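Local coordinates for protein tyrosyl-tRNA synthetase (Archaeoglobus fulgidus, PDB 2CYB) that probably activates tyrosine with ATP and transfers it to the acceptor end of its cognate tRNA, working as a homodimer, at residues A[115-129]-A[157-169]. Sequence-based numbering, arbitrary orientation.
Sequences YQLSRDYVLDVLKMA and IYPLMQALDIAHL. With TYR (tyrosine), chain C.
Tyr-121 reaches from helix 119-129 into a hole formed by Met-161, Leu-164, Asp-165 and His-168 of helix 157-168. Its CG stands anti to the backbone N (chi1 -175°), which sends the long ring across the gap between helices whose axes come within 9.5 Å of each other. One ring edge points CD1 at the centre of the His-168 face, a T-shaped pair with planes at 72°, while OH donates to Met-161 O (2.8 Å) from the face opposite Asp-165 N. A phenylalanine in place of Tyr-121 would probably keep the T-shaped pair but leave that carbonyl without its second donor. His-168, held in turn, gives NE2-H to the anti lone pair of Asp-124 OD1 (2.7 Å), an oxygen that Tyr-196 also binds. Leu-164 is the reciprocal knob, set among Tyr-121, Asp-124, Val-125 and Met-128, with CD1 against Val-125 CG2 (3.5 Å) and both methyls against Asp-124 CB.

Ahead of the helix, the Gln-116 amide is tilted 22° from the Asp-165 carboxylate, and NE2 donates to OD2 (2.8 Å) from the syn side, somewhat out of the carboxylate plane. Tyr-115 OH adds a weak bond to OD2, its ring steeply turned from the carboxylate. So positioned, Asp-165 offers OD1 to the phenol OH of bound tyrosine (2.6 Å), while Tyr-158 OH and Gln-162 OE1 accept from its amino group. Helix 157-168 thus supplies first-shell residues of the tyrosine pocket, backed by segment 115-129 as second shell, in this class I synthetase's Rossmann-fold domain.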
loop_
_atom_site.group_PDB
_atom_site.type_symbol
_atom_site.label_atom_id
_atom_site.label_comp_id
_atom_site.label_asym_id
_atom_site.label_seq_id
_atom_site.Cartn_x
_atom_site.Cartn_y
_atom_site.Cartn_z
ATOM N N TYR A 115 10.587 1.855 -13.882
ATOM C CA TYR A 115 10.294 3.166 -13.324
ATOM C C TYR A 115 9.407 3.154 -12.077
ATOM O O TYR A 115 9.303 4.165 -11.392
ATOM C CB TYR A 115 9.607 4.030 -14.380
ATOM C CG TYR A 115 8.245 3.491 -14.772
ATOM C CD1 TYR A 115 8.119 2.492 -15.739
ATOM C CD2 TYR A 115 7.085 3.955 -14.145
ATOM C CE1 TYR A 115 6.864 1.966 -16.081
ATOM C CE2 TYR A 115 5.827 3.434 -14.473
ATOM C CZ TYR A 115 5.724 2.442 -15.442
ATOM O OH TYR A 115 4.481 1.929 -15.775
ATOM N N GLN A 116 8.761 2.029 -11.785
ATOM C CA GLN A 116 7.859 1.976 -10.629
ATOM C C GLN A 116 8.519 2.000 -9.249
ATOM O O GLN A 116 7.824 2.002 -8.235
ATOM C CB GLN A 116 6.927 0.764 -10.748
ATOM C CG GLN A 116 6.033 0.861 -11.964
ATOM C CD GLN A 116 5.231 -0.404 -12.227
ATOM O OE1 GLN A 116 5.678 -1.518 -11.947
ATOM N NE2 GLN A 116 4.047 -0.234 -12.792
ATOM N N LEU A 117 9.851 2.016 -9.203
ATOM C CA LEU A 117 10.554 2.078 -7.922
ATOM C C LEU A 117 11.306 3.397 -7.817
ATOM O O LEU A 117 12.033 3.632 -6.848
ATOM C CB LEU A 117 11.537 0.915 -7.775
ATOM C CG LEU A 117 10.957 -0.498 -7.663
ATOM C CD1 LEU A 117 12.093 -1.503 -7.521
ATOM C CD2 LEU A 117 10.023 -0.582 -6.458
ATOM N N SER A 118 11.131 4.256 -8.815
ATOM C CA SER A 118 11.800 5.558 -8.827
ATOM C C SER A 118 11.182 6.478 -7.773
ATOM O O SER A 118 10.008 6.342 -7.437
ATOM C CB SER A 118 11.699 6.199 -10.215
ATOM O OG SER A 118 10.395 6.679 -10.477
ATOM N N ARG A 119 11.972 7.418 -7.260
ATOM C CA ARG A 119 11.499 8.328 -6.223
ATOM C C ARG A 119 10.239 9.103 -6.593
ATOM O O ARG A 119 9.329 9.243 -5.772
ATOM C CB ARG A 119 12.594 9.325 -5.847
ATOM C CG ARG A 119 12.165 10.296 -4.756
ATOM C CD ARG A 119 12.927 11.605 -4.838
ATOM N NE ARG A 119 12.529 12.524 -3.777
ATOM C CZ ARG A 119 12.847 12.363 -2.497
ATOM N NH1 ARG A 119 12.442 13.246 -1.595
ATOM N NH2 ARG A 119 13.584 11.324 -2.123
ATOM N N ASP A 120 10.187 9.627 -7.814
ATOM C CA ASP A 120 9.015 10.383 -8.238
ATOM C C ASP A 120 7.768 9.511 -8.320
ATOM O O ASP A 120 6.668 9.949 -7.979
ATOM C CB ASP A 120 9.253 11.045 -9.597
ATOM C CG ASP A 120 9.990 12.365 -9.478
ATOM O OD1 ASP A 120 10.200 13.023 -10.518
ATOM O OD2 ASP A 120 10.352 12.744 -8.345
ATOM N N TYR A 121 7.939 8.279 -8.775
ATOM C CA TYR A 121 6.793 7.379 -8.888
ATOM C C TYR A 121 6.296 6.931 -7.513
ATOM O O TYR A 121 5.093 6.922 -7.256
ATOM C CB TYR A 121 7.154 6.152 -9.711
ATOM C CG TYR A 121 5.974 5.241 -9.972
ATOM C CD1 TYR A 121 5.168 5.409 -11.102
ATOM C CD2 TYR A 121 5.677 4.198 -9.096
ATOM C CE1 TYR A 121 4.094 4.542 -11.357
ATOM C CE2 TYR A 121 4.601 3.331 -9.338
ATOM C CZ TYR A 121 3.822 3.504 -10.467
ATOM O OH TYR A 121 2.798 2.611 -10.713
ATOM N N VAL A 122 7.212 6.565 -6.625
ATOM C CA VAL A 122 6.792 6.127 -5.296
ATOM C C VAL A 122 6.105 7.257 -4.538
ATOM O O VAL A 122 5.118 7.038 -3.838
ATOM C CB VAL A 122 7.982 5.590 -4.469
ATOM C CG1 VAL A 122 8.566 4.368 -5.150
ATOM C CG2 VAL A 122 9.036 6.661 -4.300
ATOM N N LEU A 123 6.606 8.475 -4.688
ATOM C CA LEU A 123 5.986 9.594 -4.007
ATOM C C LEU A 123 4.552 9.763 -4.517
ATOM O O LEU A 123 3.638 10.054 -3.733
ATOM C CB LEU A 123 6.811 10.863 -4.233
ATOM C CG LEU A 123 6.777 11.974 -3.180
ATOM C CD1 LEU A 123 6.448 11.440 -1.789
ATOM C CD2 LEU A 123 8.150 12.636 -3.174
ATOM N N ASP A 124 4.343 9.568 -5.821
ATOM C CA ASP A 124 2.996 9.685 -6.381
ATOM C C ASP A 124 2.082 8.603 -5.806
ATOM O O ASP A 124 0.891 8.845 -5.571
ATOM C CB ASP A 124 3.026 9.562 -7.905
ATOM C CG ASP A 124 3.313 10.883 -8.588
ATOM O OD1 ASP A 124 3.634 10.860 -9.791
ATOM O OD2 ASP A 124 3.208 11.937 -7.926
ATOM N N VAL A 125 2.635 7.412 -5.605
ATOM C CA VAL A 125 1.864 6.308 -5.039
ATOM C C VAL A 125 1.391 6.707 -3.652
ATOM O O VAL A 125 0.226 6.499 -3.296
ATOM C CB VAL A 125 2.707 5.005 -4.933
ATOM C CG1 VAL A 125 1.961 3.964 -4.097
ATOM C CG2 VAL A 125 2.982 4.455 -6.317
ATOM N N LEU A 126 2.290 7.297 -2.867
ATOM C CA LEU A 126 1.925 7.716 -1.519
ATOM C C LEU A 126 0.837 8.792 -1.541
ATOM O O LEU A 126 -0.071 8.780 -0.707
ATOM C CB LEU A 126 3.161 8.217 -0.761
ATOM C CG LEU A 126 4.243 7.169 -0.483
ATOM C CD1 LEU A 126 5.237 7.747 0.502
ATOM C CD2 LEU A 126 3.630 5.885 0.071
ATOM N N LYS A 127 0.925 9.713 -2.495
ATOM C CA LYS A 127 -0.069 10.777 -2.627
ATOM C C LYS A 127 -1.405 10.170 -3.045
ATOM O O LYS A 127 -2.463 10.531 -2.510
ATOM C CB LYS A 127 0.388 11.800 -3.666
ATOM C CG LYS A 127 1.599 12.612 -3.230
ATOM C CD LYS A 127 2.063 13.560 -4.331
ATOM C CE LYS A 127 3.217 14.432 -3.857
ATOM N NZ LYS A 127 3.675 15.378 -4.916
ATOM N N MET A 128 -1.359 9.258 -4.011
ATOM C CA MET A 128 -2.577 8.579 -4.460
ATOM C C MET A 128 -3.207 7.827 -3.282
ATOM O O MET A 128 -4.426 7.865 -3.084
ATOM C CB MET A 128 -2.257 7.581 -5.578
ATOM C CG MET A 128 -2.135 8.190 -6.962
ATOM S SD MET A 128 -3.747 8.750 -7.577
ATOM C CE MET A 128 -4.513 7.195 -7.955
ATOM N N ALA A 129 -2.376 7.139 -2.501
ATOM C CA ALA A 129 -2.885 6.381 -1.354
ATOM C C ALA A 129 -3.526 7.283 -0.310
ATOM O O ALA A 129 -4.496 6.898 0.335
ATOM C CB ALA A 129 -1.756 5.556 -0.706
ATOM N N ILE A 157 -2.671 -1.637 -3.125
ATOM C CA ILE A 157 -1.709 -0.677 -3.669
ATOM C C ILE A 157 -1.772 -0.774 -5.202
ATOM O O ILE A 157 -1.641 0.225 -5.907
ATOM C CB ILE A 157 -0.269 -1.022 -3.220
ATOM C CG1 ILE A 157 -0.131 -0.824 -1.710
ATOM C CG2 ILE A 157 0.740 -0.162 -3.977
ATOM C CD1 ILE A 157 1.170 -1.379 -1.153
ATOM N N TYR A 158 -1.979 -1.999 -5.685
ATOM C CA TYR A 158 -2.077 -2.346 -7.110
ATOM C C TYR A 158 -2.867 -1.355 -8.000
ATOM O O TYR A 158 -2.341 -0.865 -9.002
ATOM C CB TYR A 158 -2.663 -3.772 -7.198
ATOM C CG TYR A 158 -2.788 -4.407 -8.564
ATOM C CD1 TYR A 158 -2.106 -5.595 -8.871
ATOM C CD2 TYR A 158 -3.647 -3.876 -9.524
ATOM C CE1 TYR A 158 -2.291 -6.234 -10.100
ATOM C CE2 TYR A 158 -3.837 -4.502 -10.746
ATOM C CZ TYR A 158 -3.161 -5.672 -11.031
ATOM O OH TYR A 158 -3.343 -6.258 -12.261
ATOM N N PRO A 159 -4.128 -1.032 -7.644
ATOM C CA PRO A 159 -4.893 -0.096 -8.483
ATOM C C PRO A 159 -4.302 1.303 -8.567
ATOM O O PRO A 159 -4.365 1.945 -9.609
ATOM C CB PRO A 159 -6.284 -0.100 -7.841
ATOM C CG PRO A 159 -5.968 -0.349 -6.382
ATOM C CD PRO A 159 -4.909 -1.433 -6.460
ATOM N N LEU A 160 -3.730 1.773 -7.469
ATOM C CA LEU A 160 -3.122 3.094 -7.455
ATOM C C LEU A 160 -1.968 3.145 -8.454
ATOM O O LEU A 160 -1.809 4.119 -9.193
ATOM C CB LEU A 160 -2.599 3.419 -6.056
ATOM C CG LEU A 160 -3.574 3.187 -4.899
ATOM C CD1 LEU A 160 -2.913 3.641 -3.601
ATOM C CD2 LEU A 160 -4.872 3.946 -5.140
ATOM N N MET A 161 -1.169 2.086 -8.472
ATOM C CA MET A 161 -0.030 2.012 -9.365
ATOM C C MET A 161 -0.461 1.902 -10.812
ATOM O O MET A 161 0.192 2.452 -11.686
ATOM C CB MET A 161 0.866 0.834 -8.985
ATOM C CG MET A 161 1.708 1.106 -7.746
ATOM S SD MET A 161 2.761 -0.297 -7.351
ATOM C CE MET A 161 3.718 -0.478 -8.875
ATOM N N GLN A 162 -1.548 1.183 -11.070
ATOM C CA GLN A 162 -2.039 1.060 -12.436
ATOM C C GLN A 162 -2.450 2.438 -12.943
ATOM O O GLN A 162 -2.118 2.818 -14.065
ATOM C CB GLN A 162 -3.238 0.114 -12.509
ATOM C CG GLN A 162 -3.753 -0.072 -13.926
ATOM C CD GLN A 162 -4.677 -1.266 -14.049
ATOM O OE1 GLN A 162 -4.555 -2.235 -13.299
ATOM N NE2 GLN A 162 -5.589 -1.213 -15.013
ATOM N N ALA A 163 -3.165 3.184 -12.107
ATOM C CA ALA A 163 -3.603 4.526 -12.475
ATOM C C ALA A 163 -2.379 5.396 -12.744
ATOM O O ALA A 163 -2.350 6.145 -13.719
ATOM C CB ALA A 163 -4.451 5.134 -11.365
ATOM N N LEU A 164 -1.363 5.292 -11.891
ATOM C CA LEU A 164 -0.150 6.079 -12.084
ATOM C C LEU A 164 0.643 5.677 -13.315
ATOM O O LEU A 164 1.387 6.496 -13.867
ATOM C CB LEU A 164 0.747 6.007 -10.850
ATOM C CG LEU A 164 0.252 6.865 -9.684
ATOM C CD1 LEU A 164 1.075 6.553 -8.428
ATOM C CD2 LEU A 164 0.355 8.352 -10.068
ATOM N N ASP A 165 0.504 4.428 -13.754
ATOM C CA ASP A 165 1.224 3.990 -14.949
ATOM C C ASP A 165 0.767 4.816 -16.147
ATOM O O ASP A 165 1.562 5.135 -17.024
ATOM C CB ASP A 165 0.962 2.511 -15.242
ATOM C CG ASP A 165 1.625 1.600 -14.247
ATOM O OD1 ASP A 165 1.142 0.463 -14.094
ATOM O OD2 ASP A 165 2.634 2.013 -13.630
ATOM N N ILE A 166 -0.520 5.159 -16.176
ATOM C CA ILE A 166 -1.074 5.945 -17.271
ATOM C C ILE A 166 -0.344 7.289 -17.366
ATOM O O ILE A 166 0.104 7.694 -18.443
ATOM C CB ILE A 166 -2.590 6.193 -17.064
ATOM C CG1 ILE A 166 -3.351 4.860 -17.150
ATOM C CG2 ILE A 166 -3.110 7.167 -18.114
ATOM C CD1 ILE A 166 -4.787 4.949 -16.686
ATOM N N ALA A 167 -0.202 7.960 -16.230
ATOM C CA ALA A 167 0.475 9.256 -16.195
ATOM C C ALA A 167 1.973 9.164 -16.466
ATOM O O ALA A 167 2.515 9.933 -17.259
ATOM C CB ALA A 167 0.246 9.921 -14.852
ATOM N N HIS A 168 2.647 8.228 -15.810
ATOM C CA HIS A 168 4.086 8.098 -15.988
ATOM C C HIS A 168 4.540 7.586 -17.351
ATOM O O HIS A 168 5.690 7.798 -17.733
ATOM C CB HIS A 168 4.674 7.254 -14.855
ATOM C CG HIS A 168 4.756 7.990 -13.553
ATOM N ND1 HIS A 168 5.944 8.456 -13.035
ATOM C CD2 HIS A 168 3.787 8.394 -12.696
ATOM C CE1 HIS A 168 5.706 9.116 -11.915
ATOM N NE2 HIS A 168 4.404 9.094 -11.687
ATOM N N LEU A 169 3.650 6.921 -18.086
ATOM C CA LEU A 169 3.999 6.434 -19.416
ATOM C C LEU A 169 3.531 7.439 -20.480
ATOM O O LEU A 169 3.657 7.194 -21.684
ATOM C CB LEU A 169 3.364 5.057 -19.666
ATOM C CG LEU A 169 3.906 3.909 -18.804
ATOM C CD1 LEU A 169 3.017 2.678 -18.970
ATOM C CD2 LEU A 169 5.343 3.592 -19.193
HETATM N N TYR C . -4.814 -4.823 -14.217
HETATM C CA TYR C . -4.459 -5.425 -15.526
HETATM C C TYR C . -5.045 -6.828 -15.662
HETATM O O TYR C . -4.823 -7.450 -16.713
HETATM C CB TYR C . -2.935 -5.457 -15.674
HETATM C CG TYR C . -2.347 -4.066 -15.668
HETATM C CD1 TYR C . -1.369 -3.695 -14.744
HETATM C CD2 TYR C . -2.781 -3.113 -16.597
HETATM C CE1 TYR C . -0.830 -2.396 -14.750
HETATM C CE2 TYR C . -2.260 -1.831 -16.612
HETATM C CZ TYR C . -1.284 -1.476 -15.690
HETATM O OH TYR C . -0.761 -0.208 -15.733
HETATM O OXT TYR C . -5.732 -7.279 -14.721
#